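Local coordinates for putative chromatin binding protein (Chaetomium thermophilum, PDB 6QP0) that is Kti12, a P-loop ATPase that binds adenine nucleotide and magnesium and serves tRNA modification by Elongator, its ATPase activity dependent on tRNA, at residues Y134-R139 and E217-T222; C154-G159 and F229-D234. All coordinates share one frame; numbering follows the deposited sequence.

Interaction 1 of 2, residues Y134-R139 and E217-T222; sequences YIKGWR and EPNPMT
The guanidinium of Arg139 lies against the ring of Pro218, with Pro218 CG 4.1 Å above the plane, over its centre. The two side chains cross at about a right angle, and on the opposite face, toward the rim, lie Ile135 O and Lys136 N. Arg139 NH2 comes within 3.5 Å of Glu217 O and is hydrogen-bonded to Glu216 O. The chain bends at chi3 (-64°), which turns NE out of line with the carbons before it. Lys136, extended beyond CG, brings CE to 3.5 Å from Glu217 O. A water bridges the segments, accepting from Lys136 NZ at 2.6 Å and Asn219 ND2 at 3.1 Å. The other end of that amide is fixed by an Asx turn, Met221 N donating to Asn219 OD1 at 2.9 Å from above the carbonyl plane. Thr222 N to Asn219 O closes the type I turn, and Thr222 OG1 adds a second bond to the same oxygen. Beyond the two segments, Arg139 NE forms a salt bridge with Asp225 and NH1 bonds to Asn133 O; the other carboxylate oxygen of Asp225 accepts Asn219 N. An alanine at Arg139 would probably leave Asp225 without its cationic mate and open a gap against the proline ring. The contact joins the first turn of helix 136-148 to the loop between helix 205-213 and strand 228-231, Thr8 of strand 4-9 touching both Arg139 and Pro218.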
loop_
_atom_site.group_PDB
_atom_site.type_symbol
_atom_site.label_atom_id
_atom_site.label_comp_id
_atom_site.label_asym_id
_atom_site.label_seq_id
_atom_site.Cartn_x
_atom_site.Cartn_y
_atom_site.Cartn_z
ATOM N N TYR A 134 0.420 7.167 2.321
ATOM C CA TYR A 134 -0.640 8.145 2.510
ATOM C C TYR A 134 -0.242 9.568 2.145
ATOM O O TYR A 134 -1.060 10.480 2.308
ATOM C CB TYR A 134 -1.114 8.117 3.969
ATOM C CG TYR A 134 -0.102 8.666 4.951
ATOM C CD1 TYR A 134 0.873 7.849 5.509
ATOM C CD2 TYR A 134 -0.124 10.003 5.322
ATOM C CE1 TYR A 134 1.798 8.351 6.405
ATOM C CE2 TYR A 134 0.794 10.513 6.215
ATOM C CZ TYR A 134 1.753 9.685 6.754
ATOM O OH TYR A 134 2.664 10.200 7.646
ATOM N N ILE A 135 0.976 9.788 1.663
ATOM C CA ILE A 135 1.461 11.127 1.345
ATOM C C ILE A 135 1.561 11.259 -0.167
ATOM O O ILE A 135 2.127 10.387 -0.838
ATOM C CB ILE A 135 2.816 11.414 2.014
ATOM C CG1 ILE A 135 2.740 11.125 3.515
ATOM C CG2 ILE A 135 3.224 12.862 1.772
ATOM C CD1 ILE A 135 4.075 11.200 4.226
ATOM N N LYS A 136 1.009 12.351 -0.704
ATOM C CA LYS A 136 1.077 12.591 -2.141
ATOM C C LYS A 136 2.522 12.666 -2.616
ATOM O O LYS A 136 2.871 12.101 -3.660
ATOM C CB LYS A 136 0.328 13.876 -2.494
ATOM C CG LYS A 136 -1.172 13.794 -2.265
ATOM C CD LYS A 136 -1.859 15.123 -2.540
ATOM C CE LYS A 136 -3.355 15.039 -2.257
ATOM N NZ LYS A 136 -4.056 16.326 -2.529
ATOM N N GLY A 137 3.378 13.362 -1.866
ATOM C CA GLY A 137 4.783 13.415 -2.229
ATOM C C GLY A 137 5.413 12.037 -2.297
ATOM O O GLY A 137 6.112 11.704 -3.257
ATOM N N TRP A 138 5.173 11.215 -1.273
ATOM C CA TRP A 138 5.688 9.851 -1.287
ATOM C C TRP A 138 5.139 9.079 -2.480
ATOM O O TRP A 138 5.888 8.407 -3.199
ATOM C CB TRP A 138 5.347 9.153 0.030
ATOM C CG TRP A 138 5.572 7.675 0.020
ATOM C CD1 TRP A 138 4.645 6.709 0.269
ATOM C CD2 TRP A 138 6.800 6.992 -0.257
ATOM N NE1 TRP A 138 5.219 5.465 0.171
ATOM C CE2 TRP A 138 6.541 5.611 -0.152
ATOM C CE3 TRP A 138 8.094 7.412 -0.579
ATOM C CZ2 TRP A 138 7.526 4.648 -0.360
ATOM C CZ3 TRP A 138 9.071 6.455 -0.784
ATOM C CH2 TRP A 138 8.782 5.089 -0.674
ATOM N N ARG A 139 3.828 9.176 -2.716
ATOM C CA ARG A 139 3.246 8.538 -3.892
ATOM C C ARG A 139 3.844 9.099 -5.176
ATOM O O ARG A 139 3.912 8.394 -6.189
ATOM C CB ARG A 139 1.725 8.707 -3.893
ATOM C CG ARG A 139 0.996 7.872 -2.840
ATOM C CD ARG A 139 -0.508 7.782 -3.128
ATOM N NE ARG A 139 -1.172 9.083 -3.057
ATOM C CZ ARG A 139 -1.803 9.555 -1.984
ATOM N NH1 ARG A 139 -1.873 8.840 -0.869
ATOM N NH2 ARG A 139 -2.371 10.752 -2.028
ATOM N N GLU A 217 -5.908 11.986 0.529
ATOM C CA GLU A 217 -6.683 11.207 -0.423
ATOM C C GLU A 217 -5.996 11.208 -1.781
ATOM O O GLU A 217 -5.503 12.253 -2.231
ATOM C CB GLU A 217 -8.096 11.779 -0.551
ATOM C CG GLU A 217 -8.905 11.764 0.739
ATOM C CD GLU A 217 -9.236 10.359 1.205
ATOM O OE1 GLU A 217 -8.913 9.400 0.473
ATOM O OE2 GLU A 217 -9.819 10.213 2.301
ATOM N N PRO A 218 -5.924 10.066 -2.465
ATOM C CA PRO A 218 -5.403 10.069 -3.835
ATOM C C PRO A 218 -6.241 10.965 -4.737
ATOM O O PRO A 218 -7.473 10.961 -4.683
ATOM C CB PRO A 218 -5.484 8.598 -4.255
ATOM C CG PRO A 218 -5.442 7.839 -2.975
ATOM C CD PRO A 218 -6.168 8.695 -1.972
ATOM N N ASN A 219 -5.551 11.740 -5.571
ATOM C CA ASN A 219 -6.195 12.713 -6.447
ATOM C C ASN A 219 -6.027 12.290 -7.899
ATOM O O ASN A 219 -4.935 12.449 -8.468
ATOM C CB ASN A 219 -5.592 14.103 -6.220
ATOM C CG ASN A 219 -6.375 15.194 -6.907
ATOM O OD1 ASN A 219 -7.182 14.927 -7.798
ATOM N ND2 ASN A 219 -6.140 16.435 -6.501
ATOM N N PRO A 220 -7.065 11.751 -8.547
ATOM C CA PRO A 220 -6.925 11.361 -9.961
ATOM C C PRO A 220 -6.648 12.528 -10.893
ATOM O O PRO A 220 -6.344 12.295 -12.069
ATOM C CB PRO A 220 -8.275 10.705 -10.286
ATOM C CG PRO A 220 -8.862 10.340 -8.963
ATOM C CD PRO A 220 -8.385 11.386 -8.004
ATOM N N MET A 221 -6.762 13.769 -10.416
ATOM C CA MET A 221 -6.379 14.911 -11.235
ATOM C C MET A 221 -4.872 14.948 -11.460
ATOM O O MET A 221 -4.408 15.513 -12.457
ATOM C CB MET A 221 -6.845 16.209 -10.574
ATOM C CG MET A 221 -8.340 16.262 -10.284
ATOM S SD MET A 221 -9.346 16.440 -11.769
ATOM C CE MET A 221 -9.046 18.156 -12.177
ATOM N N THR A 222 -4.100 14.358 -10.551
ATOM C CA THR A 222 -2.649 14.336 -10.664
ATOM C C THR A 222 -2.192 13.048 -11.334
ATOM O O THR A 222 -2.775 11.980 -11.123
ATOM C CB THR A 222 -1.996 14.464 -9.287
ATOM O OG1 THR A 222 -2.354 13.338 -8.477
ATOM C CG2 THR A 222 -2.444 15.748 -8.601
HETATM O O HOH W 1 -3.433 16.282 -5.068
#

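Interaction 2 of 2, residues C154-G159 and F229-D234. With ADP (adenosine-5'-diphosphate), chain B.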
loop_
_atom_site.group_PDB
_atom_site.type_symbol
_atom_site.label_atom_id
_atom_site.label_comp_id
_atom_site.label_asym_id
_atom_site.label_seq_id
_atom_site.Cartn_x
_atom_site.Cartn_y
_atom_site.Cartn_z
ATOM N N CYS A 154 0.321 2.508 -10.797
ATOM C CA CYS A 154 -1.056 2.865 -10.492
ATOM C C CYS A 154 -1.223 2.903 -8.980
ATOM O O CYS A 154 -0.323 2.529 -8.222
ATOM C CB CYS A 154 -2.050 1.885 -11.128
ATOM S SG CYS A 154 -2.102 0.237 -10.375
ATOM N N VAL A 155 -2.393 3.366 -8.550
ATOM C CA VAL A 155 -2.731 3.477 -7.137
ATOM C C VAL A 155 -4.020 2.708 -6.887
ATOM O O VAL A 155 -4.972 2.798 -7.672
ATOM C CB VAL A 155 -2.877 4.949 -6.701
ATOM C CG1 VAL A 155 -3.238 5.033 -5.227
ATOM C CG2 VAL A 155 -1.593 5.720 -6.990
ATOM N N LEU A 156 -4.047 1.951 -5.791
ATOM C CA LEU A 156 -5.208 1.148 -5.408
ATOM C C LEU A 156 -5.580 1.505 -3.972
ATOM O O LEU A 156 -4.917 1.069 -3.025
ATOM C CB LEU A 156 -4.914 -0.342 -5.548
ATOM C CG LEU A 156 -5.930 -1.283 -4.902
ATOM C CD1 LEU A 156 -7.331 -1.023 -5.442
ATOM C CD2 LEU A 156 -5.529 -2.733 -5.122
ATOM N N GLN A 157 -6.644 2.287 -3.812
ATOM C CA GLN A 157 -7.104 2.692 -2.492
ATOM C C GLN A 157 -8.076 1.666 -1.927
ATOM O O GLN A 157 -8.868 1.066 -2.661
ATOM C CB GLN A 157 -7.769 4.067 -2.546
ATOM C CG GLN A 157 -8.077 4.652 -1.177
ATOM C CD GLN A 157 -8.567 6.082 -1.257
ATOM O OE1 GLN A 157 -8.907 6.573 -2.332
ATOM N NE2 GLN A 157 -8.602 6.761 -0.117
ATOM N N VAL A 158 -8.014 1.475 -0.616
ATOM C CA VAL A 158 -8.826 0.486 0.076
ATOM C C VAL A 158 -9.387 1.131 1.332
ATOM O O VAL A 158 -8.777 2.030 1.919
ATOM C CB VAL A 158 -8.011 -0.780 0.426
ATOM C CG1 VAL A 158 -8.832 -1.733 1.283
ATOM C CG2 VAL A 158 -7.539 -1.476 -0.844
ATOM N N GLY A 159 -10.562 0.670 1.743
ATOM C CA GLY A 159 -11.160 1.170 2.960
ATOM C C GLY A 159 -12.642 0.899 3.063
ATOM O O GLY A 159 -13.394 1.139 2.115
ATOM N N PHE A 229 -7.627 3.308 -8.462
ATOM C CA PHE A 229 -8.624 2.264 -8.279
ATOM C C PHE A 229 -8.956 2.170 -6.798
ATOM O O PHE A 229 -8.096 2.386 -5.940
ATOM C CB PHE A 229 -8.131 0.907 -8.791
ATOM C CG PHE A 229 -7.611 0.944 -10.199
ATOM C CD1 PHE A 229 -8.450 0.689 -11.270
ATOM C CD2 PHE A 229 -6.279 1.231 -10.452
ATOM C CE1 PHE A 229 -7.973 0.721 -12.566
ATOM C CE2 PHE A 229 -5.797 1.266 -11.744
ATOM C CZ PHE A 229 -6.645 1.011 -12.803
ATOM N N LEU A 230 -10.214 1.851 -6.504
ATOM C CA LEU A 230 -10.693 1.780 -5.132
ATOM C C LEU A 230 -11.446 0.476 -4.910
ATOM O O LEU A 230 -12.037 -0.086 -5.837
ATOM C CB LEU A 230 -11.601 2.972 -4.797
ATOM C CG LEU A 230 -10.973 4.361 -4.930
ATOM C CD1 LEU A 230 -11.024 4.859 -6.366
ATOM C CD2 LEU A 230 -11.657 5.350 -3.994
ATOM N N LEU A 231 -11.416 0.001 -3.665
ATOM C CA LEU A 231 -12.108 -1.230 -3.277
ATOM C C LEU A 231 -12.674 -1.026 -1.875
ATOM O O LEU A 231 -11.930 -1.053 -0.890
ATOM C CB LEU A 231 -11.176 -2.435 -3.315
ATOM C CG LEU A 231 -10.666 -2.915 -4.673
ATOM C CD1 LEU A 231 -9.676 -4.059 -4.482
ATOM C CD2 LEU A 231 -11.817 -3.345 -5.559
ATOM N N ALA A 232 -13.982 -0.819 -1.788
ATOM C CA ALA A 232 -14.651 -0.805 -0.499
ATOM C C ALA A 232 -14.789 -2.231 0.023
ATOM O O ALA A 232 -14.736 -3.205 -0.734
ATOM C CB ALA A 232 -16.026 -0.145 -0.607
ATOM N N TRP A 233 -14.960 -2.353 1.339
ATOM C CA TRP A 233 -15.136 -3.672 1.935
ATOM C C TRP A 233 -16.328 -4.396 1.314
ATOM O O TRP A 233 -16.234 -5.573 0.947
ATOM C CB TRP A 233 -15.316 -3.549 3.448
ATOM C CG TRP A 233 -14.044 -3.297 4.197
ATOM C CD1 TRP A 233 -12.836 -2.928 3.674
ATOM C CD2 TRP A 233 -13.851 -3.405 5.612
ATOM N NE1 TRP A 233 -11.907 -2.795 4.678
ATOM C CE2 TRP A 233 -12.505 -3.083 5.877
ATOM C CE3 TRP A 233 -14.688 -3.740 6.682
ATOM C CZ2 TRP A 233 -11.977 -3.087 7.166
ATOM C CZ3 TRP A 233 -14.161 -3.743 7.960
ATOM C CH2 TRP A 233 -12.819 -3.419 8.192
ATOM N N ASP A 234 -17.460 -3.702 1.187
ATOM C CA ASP A 234 -18.679 -4.332 0.698
ATOM C C ASP A 234 -18.585 -4.739 -0.764
ATOM O O ASP A 234 -19.430 -5.516 -1.224
ATOM C CB ASP A 234 -19.861 -3.386 0.908
ATOM C CG ASP A 234 -20.029 -2.984 2.361
ATOM O OD1 ASP A 234 -19.945 -3.870 3.239
ATOM O OD2 ASP A 234 -20.231 -1.781 2.625
HETATM P PB ADP B . -4.392 -3.301 7.271
HETATM O O1B ADP B . -3.253 -4.291 7.155
HETATM O O2B ADP B . -4.128 -2.354 8.408
HETATM O O3B ADP B . -4.519 -2.511 5.991
HETATM P PA ADP B . -6.084 -5.696 7.280
HETATM O O1A ADP B . -5.112 -6.529 8.079
HETATM O O2A ADP B . -5.924 -5.983 5.803
HETATM O O3A ADP B . -5.811 -4.095 7.581
HETATM O "O5'" ADP B . -7.631 -6.045 7.772
HETATM C "C5'" ADP B . -8.048 -5.545 9.027
HETATM C "C4'" ADP B . -9.094 -6.309 9.541
HETATM O "O4'" ADP B . -10.390 -5.948 8.856
HETATM C "C3'" ADP B . -8.867 -7.869 9.246
HETATM O "O3'" ADP B . -9.372 -8.689 10.397
HETATM C "C2'" ADP B . -9.527 -8.110 8.225
HETATM O "O2'" ADP B . -10.102 -9.472 8.316
HETATM C "C1'" ADP B . -10.746 -6.984 8.149
HETATM N N9 ADP B . -10.920 -6.586 6.793
HETATM C C8 ADP B . -10.125 -5.958 5.928
HETATM N N7 ADP B . -10.805 -5.847 4.781
HETATM C C5 ADP B . -12.012 -6.411 4.957
HETATM C C6 ADP B . -13.087 -6.567 4.108
HETATM N N6 ADP B . -13.689 -6.368 2.794
HETATM N N1 ADP B . -14.186 -7.169 4.527
HETATM C C2 ADP B . -14.260 -7.637 5.795
HETATM N N3 ADP B . -13.209 -7.488 6.636
HETATM C C4 ADP B . -12.089 -6.873 6.208
#
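Phe229 grips the neighbouring strand through both its backbone polar groups: its N donates to Val155 O at 2.8 Å and its O accepts Gln157 N at 2.6 Å, nearly along the C=O axis. Leu231 N continues the series to Gln157 O at 2.9 Å, whereas Gly159 N to Leu231 O is weak. This alternation is that of parallel strands, whose short axes run 21° apart, and CA-H...O contacts from Leu156 and Leu230 support it. Packing follows on the two faces. Beside Leu230, Gln157 points the same way, its OE1 3.4 Å from Leu230 CD2, while its NE2 has Glu217 as partner. On the face bearing Leu156, Phe229 and Leu231, CG of Leu156 stands anti to the backbone N (chi1 167°), and its CD1 branch touches Phe229 CB and Leu231 CG. Cys154 CB meets the edge of the Phe229 ring in plane, 3.8 Å from CE2, with SG in an oblique sulfur-aromatic contact. Val243 of helix 237-250 touches Phe229 and Leu231. Past the strand, Trp233 lays one face on the adenine, with ADP C5 3.4 Å above the ring plane, over its centre, and its NE1 is bonded to Ser13 O. With the N6 bond to Trp233 O weak, stacking at the end of this edge strand is likely to be the main way Trp233 holds the base.

From the N terminus, strand 4-9 is laid down first and later becomes the neighbour of strand 153-158. The chain then reaches 134-139, runs on through helix 136-148 and turns into strand 153-158, which holds 154-159. Interaction 1 closes its loop when 217-222 returns to that helix, and interaction 2 closes a second one at 229-234, so the two loops cross, their segments alternating along the chain. They also touch: the two contacts share the Glu217-Gln157 bond, and Pro218 packs on Gln157 and Val155. Interaction 1 ties helix 136-148 to the loop before the edge strand; interaction 2 ties that strand to the sheet and carries Trp233 to the ADP.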